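Local coordinates for 14 kDa fatty acid-binding protein (Schistosoma mansoni, PDB 1VYF), which binds long-chain fatty acids such as oleic and arachidonic acid inside a beta-barrel and may take part in their transport, at residues 110-118 with 127-135; 45-53 with 63-71. All blocks are in the same frame, centred on the assembly; numbering follows the deposited sequence. Where two conformers were deposited one is given.

How the interactions relate
Both contacts belong to the same antiparallel sheet, which closes up as the fatty-acid-binding barrel. Interaction 2 comes first along the chain and is complete before interaction 1 begins. It joins strands 50-56 and 62-66, the latter an outermost strand of the sheet. Interaction 1 joins strands 115-122 and 125-133. Strands 41-47 and 8-16 lie between the two hairpins in the sheet order. The centres are about 19 Å apart and the nearest atoms about 6 Å, so the contacts do not touch. Interaction 1 holds the oleate carboxylate directly. Interaction 2 reaches the ligand region through Met53, whose side chain lies about 5 Å from the oleate.

Interaction 1 of 2, residues 110-118 with 127-135; sequences EVDGDTMKT and AIRNYKRLS. With OLA (oleic acid), chain B.
Met116 and Tyr131 form a hydrogen-bonded pair where strands 115-118 and 127-133 run antiparallel, at 160°. Tyr131 N gives its hydrogen to Met116 O at 2.8 Å, and Met116 N bonds Tyr131 O in return. Thr118 and Arg129 repeat this two-way bonding. Thr115 with Lys132 and Lys117 with Asn130 are the non-hydrogen-bonded pairs. Beyond Thr115, Arg133 N continues the pairing to Asp114 O.

Met116, Thr118, Arg129 and Tyr131 share the inner face. The Met116 side chain runs alongside that of Tyr131, and its CE sits over one ring face, offset toward the rim, 4.2 Å from the Tyr131 centroid, as a CH-pi contact. The ring edge faces the ligand. Tyr131 OH makes a very short bond of 2.5 Å to O2 of the oleate. Arg129 bends at chi3 (68°), which turns its NE toward the same oxygen. Arg129 NE bonds O2 of the oleate at 2.7 Å, almost straight at 175°, with O2 in the guanidinium plane. Two donors thus grip one carboxylate oxygen, and Arg109 also bonds the ligand. Phe18 makes a cation-pi contact with Arg129.

On the other face, Asn130 OD1 lies 3.7 Å from Lys117 CG, while its ND2 bonds Glu14. At the turn, the guanidinium of Arg133 reaches Gly113 O through NH2 at 3.0 Å. Its NE makes a weak, bent bond of 3.2 Å to Asp114 OD1, as part of a salt bridge. The carboxylate and guanidinium planes are steeply inclined. Ser5 O is a second partner of NH2.

Asp112 to Thr115 form a type II' turn leading into strand 115-118. The paired strands supply the Arg-Tyr part of the carboxylate site inside the fatty-acid-binding protein barrel.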
loop_
_atom_site.group_PDB
_atom_site.type_symbol
_atom_site.label_atom_id
_atom_site.label_comp_id
_atom_site.label_asym_id
_atom_site.label_seq_id
_atom_site.Cartn_x
_atom_site.Cartn_y
_atom_site.Cartn_z
ATOM N N GLU A 110 5.717 -7.353 1.900
ATOM C CA GLU A 110 6.437 -8.598 1.847
ATOM C C GLU A 110 5.499 -9.722 2.236
ATOM O O GLU A 110 4.852 -9.609 3.243
ATOM C CB GLU A 110 7.614 -8.526 2.813
ATOM C CG GLU A 110 8.421 -9.816 2.926
ATOM C CD GLU A 110 9.846 -9.614 3.404
ATOM O OE1 GLU A 110 10.160 -8.548 3.973
ATOM O OE2 GLU A 110 10.674 -10.524 3.177
ATOM N N VAL A 111 5.476 -10.793 1.452
ATOM C CA VAL A 111 4.573 -11.924 1.679
ATOM C C VAL A 111 5.356 -13.034 2.311
ATOM O O VAL A 111 6.427 -13.412 1.826
ATOM C CB VAL A 111 3.919 -12.433 0.383
ATOM C CG1 VAL A 111 3.159 -13.737 0.612
ATOM C CG2 VAL A 111 2.971 -11.377 -0.167
ATOM N N ASP A 112 4.834 -13.540 3.424
ATOM C CA ASP A 112 5.401 -14.692 4.116
ATOM C C ASP A 112 4.283 -15.620 4.495
ATOM O O ASP A 112 3.590 -15.414 5.496
ATOM C CB ASP A 112 6.143 -14.271 5.376
ATOM C CG ASP A 112 6.779 -15.473 6.113
ATOM O OD1 ASP A 112 7.271 -15.309 7.257
ATOM O OD2 ASP A 112 6.839 -16.600 5.613
ATOM N N GLY A 113 4.054 -16.621 3.656
ATOM C CA GLY A 113 2.968 -17.553 3.905
ATOM C C GLY A 113 1.614 -16.882 3.806
ATOM O O GLY A 113 1.242 -16.394 2.727
ATOM N N ASP A 114 0.863 -16.888 4.902
ATOM C CA ASP A 114 -0.442 -16.255 4.922
ATOM C C ASP A 114 -0.484 -14.849 5.463
ATOM O O ASP A 114 -1.583 -14.345 5.675
ATOM C CB ASP A 114 -1.449 -17.123 5.664
ATOM C CG ASP A 114 -1.733 -18.402 4.911
ATOM O OD1 ASP A 114 -1.656 -18.414 3.641
ATOM O OD2 ASP A 114 -2.012 -19.437 5.519
ATOM N N THR A 115 0.684 -14.237 5.647
ATOM C CA THR A 115 0.810 -12.817 6.008
ATOM C C THR A 115 1.462 -11.954 4.946
ATOM O O THR A 115 2.531 -12.279 4.482
ATOM C CB THR A 115 1.646 -12.703 7.321
ATOM O OG1 THR A 115 1.013 -13.486 8.366
ATOM C CG2 THR A 115 1.647 -11.293 7.896
ATOM N N MET A 116 0.840 -10.821 4.616
ATOM C CA MET A 116 1.521 -9.773 3.908
ATOM C C MET A 116 1.740 -8.659 4.907
ATOM O O MET A 116 0.776 -8.144 5.492
ATOM C CB MET A 116 0.713 -9.260 2.710
ATOM C CG MET A 116 1.402 -8.061 2.026
ATOM S SD MET A 116 0.595 -7.561 0.564
ATOM C CE MET A 116 -0.615 -6.486 1.258
ATOM N N LYS A 117 3.009 -8.364 5.145
ATOM C CA LYS A 117 3.407 -7.315 6.062
ATOM C C LYS A 117 3.645 -6.089 5.239
ATOM O O LYS A 117 4.443 -6.120 4.320
ATOM C CB LYS A 117 4.673 -7.694 6.806
ATOM C CG LYS A 117 5.157 -6.560 7.728
ATOM C CD LYS A 117 6.305 -6.932 8.637
ATOM C CE LYS A 117 7.516 -7.417 7.903
ATOM N NZ LYS A 117 8.559 -7.875 8.863
ATOM N N THR A 118 2.995 -5.000 5.587
ATOM C CA THR A 118 3.182 -3.726 4.847
ATOM C C THR A 118 3.861 -2.719 5.781
ATOM O O THR A 118 3.260 -2.327 6.786
ATOM C CB THR A 118 1.812 -3.221 4.394
ATOM O OG1 THR A 118 1.249 -4.166 3.464
ATOM C CG2 THR A 118 1.885 -1.891 3.623
ATOM N N ALA A 127 5.197 2.772 10.397
ATOM C CA ALA A 127 4.025 1.992 10.746
ATOM C C ALA A 127 4.113 0.604 10.131
ATOM O O ALA A 127 4.713 0.411 9.103
ATOM C CB ALA A 127 2.767 2.695 10.345
ATOM N N ILE A 128 3.551 -0.398 10.807
ATOM C CA ILE A 128 3.483 -1.747 10.241
ATOM C C ILE A 128 2.028 -2.206 10.230
ATOM O O ILE A 128 1.338 -2.133 11.246
ATOM C CB ILE A 128 4.357 -2.749 11.077
ATOM C CG1 ILE A 128 5.817 -2.321 11.094
ATOM C CG2 ILE A 128 4.200 -4.216 10.576
ATOM C CD1 ILE A 128 6.688 -3.171 11.980
ATOM N N ARG A 129 1.565 -2.674 9.076
ATOM C CA ARG A 129 0.218 -3.178 8.898
ATOM C C ARG A 129 0.246 -4.580 8.315
ATOM O O ARG A 129 0.796 -4.813 7.243
ATOM C CB ARG A 129 -0.565 -2.251 7.985
ATOM C CG ARG A 129 -0.833 -0.910 8.630
ATOM C CD ARG A 129 -1.022 0.206 7.640
ATOM N NE ARG A 129 -2.242 0.106 6.845
ATOM C CZ ARG A 129 -3.466 0.318 7.315
ATOM N NH1 ARG A 129 -4.483 0.241 6.491
ATOM N NH2 ARG A 129 -3.678 0.651 8.594
ATOM N N ASN A 130 -0.330 -5.519 9.058
ATOM C CA ASN A 130 -0.367 -6.927 8.665
ATOM C C ASN A 130 -1.703 -7.249 8.003
ATOM O O ASN A 130 -2.766 -6.888 8.511
ATOM C CB ASN A 130 -0.187 -7.838 9.898
ATOM C CG ASN A 130 1.263 -7.959 10.332
ATOM O OD1 ASN A 130 2.203 -7.785 9.528
ATOM N ND2 ASN A 130 1.461 -8.170 11.624
ATOM N N TYR A 131 -1.640 -7.944 6.877
ATOM C CA TYR A 131 -2.807 -8.428 6.152
ATOM C C TYR A 131 -2.768 -9.956 6.150
ATOM O O TYR A 131 -1.705 -10.539 6.059
ATOM C CB TYR A 131 -2.756 -7.962 4.687
ATOM C CG TYR A 131 -2.973 -6.493 4.476
ATOM C CD1 TYR A 131 -1.971 -5.559 4.825
ATOM C CD2 TYR A 131 -4.182 -6.010 3.941
ATOM C CE1 TYR A 131 -2.148 -4.196 4.594
ATOM C CE2 TYR A 131 -4.382 -4.627 3.737
ATOM C CZ TYR A 131 -3.380 -3.738 4.072
ATOM O OH TYR A 131 -3.623 -2.415 3.837
ATOM N N LYS A 132 -3.934 -10.586 6.292
ATOM C CA LYS A 132 -4.095 -12.028 6.174
ATOM C C LYS A 132 -4.638 -12.356 4.815
ATOM O O LYS A 132 -5.504 -11.658 4.270
ATOM C CB LYS A 132 -5.048 -12.578 7.255
ATOM C CG LYS A 132 -4.636 -12.180 8.660
ATOM C CD LYS A 132 -5.290 -13.056 9.764
ATOM C CE LYS A 132 -6.744 -12.709 10.002
ATOM N NZ LYS A 132 -7.615 -13.941 10.130
ATOM N N ARG A 133 -4.154 -13.453 4.263
ATOM C CA ARG A 133 -4.602 -13.930 2.951
ATOM C C ARG A 133 -6.029 -14.487 3.122
ATOM O O ARG A 133 -6.290 -15.247 4.038
ATOM C CB ARG A 133 -3.637 -15.025 2.462
ATOM C CG ARG A 133 -4.000 -15.682 1.158
ATOM C CD ARG A 133 -3.173 -16.938 0.889
ATOM N NE ARG A 133 -1.730 -16.712 0.894
ATOM C CZ ARG A 133 -1.027 -16.257 -0.147
ATOM N NH1 ARG A 133 -1.637 -15.912 -1.276
ATOM N NH2 ARG A 133 0.298 -16.115 -0.060
ATOM N N LEU A 134 -6.934 -14.106 2.245
ATOM C CA LEU A 134 -8.288 -14.616 2.280
ATOM C C LEU A 134 -8.469 -15.932 1.503
ATOM O O LEU A 134 -7.766 -16.234 0.524
ATOM C CB LEU A 134 -9.286 -13.583 1.766
ATOM C CG LEU A 134 -9.510 -12.356 2.639
ATOM C CD1 LEU A 134 -10.384 -11.383 1.912
ATOM C CD2 LEU A 134 -10.155 -12.677 3.989
ATOM N N SER A 135 -9.449 -16.680 1.995
ATOM C CA SER A 135 -9.879 -17.995 1.517
ATOM C C SER A 135 -8.843 -19.089 1.649
ATOM O O SER A 135 -8.923 -19.862 2.617
ATOM C CB SER A 135 -10.477 -17.903 0.121
ATOM O OG SER A 135 -11.774 -17.355 0.270
HETATM C C1 OLA B . -1.389 -0.004 3.295
HETATM O O1 OLA B . -1.431 -0.587 2.223
HETATM O O2 OLA B . -1.916 -0.657 4.319
HETATM C C2 OLA B . -0.734 1.351 3.569
HETATM C C3 OLA B . -0.719 2.417 2.460
HETATM C C4 OLA B . -1.191 3.812 2.954
HETATM C C5 OLA B . -0.188 4.968 2.831
HETATM C C6 OLA B . -0.488 6.137 3.781
HETATM C C7 OLA B . -1.481 7.165 3.256
HETATM C C8 OLA B . -2.931 6.829 3.595
HETATM C C9 OLA B . -3.613 7.936 4.365
HETATM C C10 OLA B . -4.852 7.820 4.866
HETATM C C11 OLA B . -5.704 6.573 4.736
HETATM C C12 OLA B . -7.152 6.901 4.365
HETATM C C13 OLA B . -8.105 5.710 4.542
HETATM C C14 OLA B . -7.933 4.590 3.509
HETATM C C15 OLA B . -7.015 3.458 3.985
HETATM C C16 OLA B . -6.496 2.618 2.813
HETATM C C17 OLA B . -4.966 2.557 2.750
HETATM C C18 OLA B . -4.466 1.378 3.548
#

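Interaction 2 of 2, residues 45-53 with 63-71; sequences TMDGDKMTM and SCTFKFGEE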
loop_
_atom_site.group_PDB
_atom_site.type_symbol
_atom_site.label_atom_id
_atom_site.label_comp_id
_atom_site.label_asym_id
_atom_site.label_seq_id
_atom_site.Cartn_x
_atom_site.Cartn_y
_atom_site.Cartn_z
ATOM N N THR A 45 -3.521 -8.842 -8.932
ATOM C CA THR A 45 -3.447 -9.707 -10.125
ATOM C C THR A 45 -2.213 -9.297 -10.903
ATOM O O THR A 45 -1.728 -8.176 -10.775
ATOM C CB THR A 45 -4.715 -9.588 -11.001
ATOM O OG1 THR A 45 -4.794 -8.283 -11.582
ATOM C CG2 THR A 45 -5.942 -9.661 -10.176
ATOM N N MET A 46 -1.669 -10.227 -11.681
ATOM C CA MET A 46 -0.476 -9.969 -12.491
ATOM C C MET A 46 -0.832 -10.378 -13.923
ATOM O O MET A 46 -1.129 -11.550 -14.179
ATOM C CB MET A 46 0.734 -10.762 -11.958
ATOM C CG MET A 46 2.053 -10.495 -12.688
ATOM S SD MET A 46 2.827 -8.903 -12.356
ATOM C CE MET A 46 4.343 -9.376 -11.626
ATOM N N ASP A 47 -0.860 -9.378 -14.803
ATOM C CA ASP A 47 -1.306 -9.511 -16.182
ATOM C C ASP A 47 -0.241 -8.915 -17.115
ATOM O O ASP A 47 -0.311 -7.735 -17.483
ATOM C CB ASP A 47 -2.633 -8.768 -16.361
ATOM C CG ASP A 47 -3.665 -9.148 -15.300
ATOM O OD1 ASP A 47 -4.410 -10.150 -15.517
ATOM O OD2 ASP A 47 -3.785 -8.496 -14.226
ATOM N N GLY A 48 0.755 -9.732 -17.448
ATOM C CA GLY A 48 1.788 -9.365 -18.397
ATOM C C GLY A 48 2.977 -8.750 -17.698
ATOM O O GLY A 48 3.471 -9.298 -16.709
ATOM N N ASP A 49 3.422 -7.611 -18.218
ATOM C CA ASP A 49 4.452 -6.798 -17.580
ATOM C C ASP A 49 3.855 -5.970 -16.431
ATOM O O ASP A 49 4.551 -5.169 -15.818
ATOM C CB ASP A 49 5.069 -5.827 -18.598
ATOM C CG ASP A 49 5.823 -6.525 -19.701
ATOM O OD1 ASP A 49 5.221 -7.373 -20.397
ATOM O OD2 ASP A 49 7.023 -6.269 -19.957
ATOM N N LYS A 50 2.566 -6.152 -16.156
ATOM C CA LYS A 50 1.820 -5.231 -15.297
ATOM C C LYS A 50 1.218 -5.934 -14.100
ATOM O O LYS A 50 0.629 -6.992 -14.245
ATOM C CB LYS A 50 0.681 -4.582 -16.094
ATOM C CG LYS A 50 1.148 -3.822 -17.355
ATOM C CD LYS A 50 0.540 -2.417 -17.452
ATOM C CE LYS A 50 1.465 -1.352 -16.816
ATOM N NZ LYS A 50 0.898 0.049 -16.799
ATOM N N MET A 51 1.344 -5.320 -12.922
ATOM C CA MET A 51 0.616 -5.728 -11.729
ATOM C C MET A 51 -0.482 -4.715 -11.435
ATOM O O MET A 51 -0.286 -3.516 -11.631
ATOM C CB MET A 51 1.567 -5.755 -10.542
ATOM C CG MET A 51 0.918 -6.152 -9.239
ATOM S SD MET A 51 2.178 -6.465 -7.951
ATOM C CE MET A 51 2.037 -8.146 -7.766
ATOM N N THR A 52 -1.613 -5.207 -10.948
ATOM C CA THR A 52 -2.719 -4.373 -10.498
ATOM C C THR A 52 -3.084 -4.665 -9.047
ATOM O O THR A 52 -3.318 -5.810 -8.673
ATOM C CB THR A 52 -3.947 -4.543 -11.437
ATOM O OG1 THR A 52 -3.617 -4.042 -12.741
ATOM C CG2 THR A 52 -5.098 -3.640 -10.994
ATOM N N MET A 53 -3.128 -3.605 -8.239
ATOM C CA MET A 53 -3.577 -3.701 -6.861
ATOM C C MET A 53 -4.917 -2.982 -6.679
ATOM O O MET A 53 -5.018 -1.813 -6.920
ATOM C CB MET A 53 -2.515 -3.066 -5.959
ATOM C CG MET A 53 -2.813 -3.205 -4.475
ATOM S SD MET A 53 -1.455 -2.473 -3.455
ATOM C CE MET A 53 -2.187 -0.929 -3.053
ATOM N N SER A 63 -7.952 1.532 -7.447
ATOM C CA SER A 63 -7.093 0.595 -8.166
ATOM C C SER A 63 -5.862 1.305 -8.748
ATOM O O SER A 63 -5.961 2.452 -9.161
ATOM C CB SER A 63 -7.897 -0.031 -9.313
ATOM O OG SER A 63 -7.032 -0.738 -10.154
ATOM N N CYS A 64 -4.709 0.627 -8.789
ATOM C CA CYS A 64 -3.536 1.119 -9.534
ATOM C C CYS A 64 -2.904 -0.022 -10.334
ATOM O O CYS A 64 -2.947 -1.174 -9.926
ATOM C CB CYS A 64 -2.486 1.802 -8.618
ATOM S SG CYS A 64 -1.674 0.630 -7.527
ATOM N N THR A 65 -2.367 0.312 -11.502
ATOM C CA THR A 65 -1.738 -0.659 -12.397
ATOM C C THR A 65 -0.354 -0.098 -12.738
ATOM O O THR A 65 -0.212 1.107 -12.976
ATOM C CB THR A 65 -2.602 -0.902 -13.665
ATOM O OG1 THR A 65 -3.879 -1.476 -13.298
ATOM C CG2 THR A 65 -1.983 -1.962 -14.575
ATOM N N PHE A 66 0.672 -0.951 -12.718
ATOM C CA PHE A 66 2.049 -0.484 -12.898
ATOM C C PHE A 66 2.983 -1.548 -13.464
ATOM O O PHE A 66 2.779 -2.749 -13.297
ATOM C CB PHE A 66 2.622 0.028 -11.565
ATOM C CG PHE A 66 2.456 -0.937 -10.413
ATOM C CD1 PHE A 66 1.324 -0.890 -9.615
ATOM C CD2 PHE A 66 3.408 -1.903 -10.154
ATOM C CE1 PHE A 66 1.151 -1.787 -8.571
ATOM C CE2 PHE A 66 3.245 -2.800 -9.090
ATOM C CZ PHE A 66 2.116 -2.730 -8.306
ATOM N N LYS A 67 4.006 -1.059 -14.156
ATOM C CA LYS A 67 5.198 -1.828 -14.485
ATOM C C LYS A 67 6.253 -1.536 -13.426
ATOM O O LYS A 67 6.368 -0.399 -12.967
ATOM C CB LYS A 67 5.717 -1.357 -15.841
ATOM C CG LYS A 67 6.829 -2.178 -16.415
ATOM C CD LYS A 67 6.961 -1.895 -17.935
ATOM C CE LYS A 67 5.675 -2.282 -18.677
ATOM N NZ LYS A 67 4.722 -1.136 -18.835
ATOM N N PHE A 68 7.007 -2.549 -13.018
ATOM C CA PHE A 68 8.071 -2.353 -12.030
ATOM C C PHE A 68 9.168 -1.428 -12.590
ATOM O O PHE A 68 9.561 -1.598 -13.732
ATOM C CB PHE A 68 8.664 -3.706 -11.588
ATOM C CG PHE A 68 7.681 -4.618 -10.911
ATOM C CD1 PHE A 68 7.019 -4.219 -9.755
ATOM C CD2 PHE A 68 7.415 -5.879 -11.419
ATOM C CE1 PHE A 68 6.124 -5.049 -9.137
ATOM C CE2 PHE A 68 6.508 -6.709 -10.803
ATOM C CZ PHE A 68 5.858 -6.290 -9.657
ATOM N N GLY A 69 9.607 -0.427 -11.813
ATOM C CA GLY A 69 10.665 0.499 -12.200
ATOM C C GLY A 69 10.189 1.705 -12.987
ATOM O O GLY A 69 10.966 2.665 -13.232
ATOM N N GLU A 70 8.911 1.677 -13.358
ATOM C CA GLU A 70 8.300 2.678 -14.217
ATOM C C GLU A 70 7.473 3.688 -13.420
ATOM O O GLU A 70 6.425 3.347 -12.884
ATOM C CB GLU A 70 7.415 1.989 -15.255
ATOM C CG GLU A 70 6.627 2.975 -16.110
ATOM C CD GLU A 70 5.871 2.308 -17.237
ATOM O OE1 GLU A 70 4.630 2.208 -17.113
ATOM O OE2 GLU A 70 6.529 1.886 -18.230
ATOM N N GLU A 71 7.940 4.928 -13.362
ATOM C CA GLU A 71 7.235 5.999 -12.664
ATOM C C GLU A 71 5.849 6.163 -13.236
ATOM O O GLU A 71 5.639 5.980 -14.442
ATOM C CB GLU A 71 7.995 7.328 -12.764
ATOM C CG GLU A 71 7.321 8.461 -11.995
ATOM C CD GLU A 71 8.243 9.626 -11.659
ATOM O OE1 GLU A 71 8.532 10.434 -12.573
ATOM O OE2 GLU A 71 8.647 9.768 -10.471
HETATM O O HOH W 1 6.710 -5.050 -14.604
#
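Met51 runs alongside Phe66, and its side chain can be followed outward past the CE2-CZ side of that ring. Met51 CB lies 3.7 Å from Phe66 CE2. CG is anti to the backbone N (chi1 179°), and this extended course brings Met51 CG to 3.7 Å from Phe66 CZ. Met51 SD follows at 3.8 Å from Phe66 CZ. Met51 SD also approaches Phe68 CZ, at 4.1 Å. The sulfur stands obliquely to both rings, so each is a Met-aromatic contact without direct stacking on a face. A bend at chi3 then turns CE away from the Phe66 ring. Met51 also touches Met3 and Phe44, which lie outside the two segments.

Its backbone holds the same neighbour. Met51 N bonds Phe66 O, and Phe66 N bonds Met51 O. That carbonyl oxygen also lies over one face of the Phe66 ring. A chi1 of 51° sets Phe66 CG between its backbone N and carbonyl carbon and leans the ring toward Met51. Phe68 CE1 meets the ring at its edge. Met46 CE meets the Phe68 ring at its edge, in the region of CE2 and CZ, 3.5 Å from Phe68 CE2. Val86 of strand 81-88 touches both phenylalanines.

Thr52 and Thr65 lie on the opposite face of the sheet. Their OG1 atoms share a short hydrogen bond of 2.6 Å. Met53 and Cys64 form the next hydrogen-bonded pair. One water links the two loops, giving a hydrogen to Asp49 O at 2.5 Å and accepting one from Phe68 N. Lys67 pairs with Glu70 in a salt bridge across a type II turn.

This is an antiparallel beta hairpin contact at one end of the sheet, joining strands 50-56 and 62-66 of the fatty-acid-binding protein barrel.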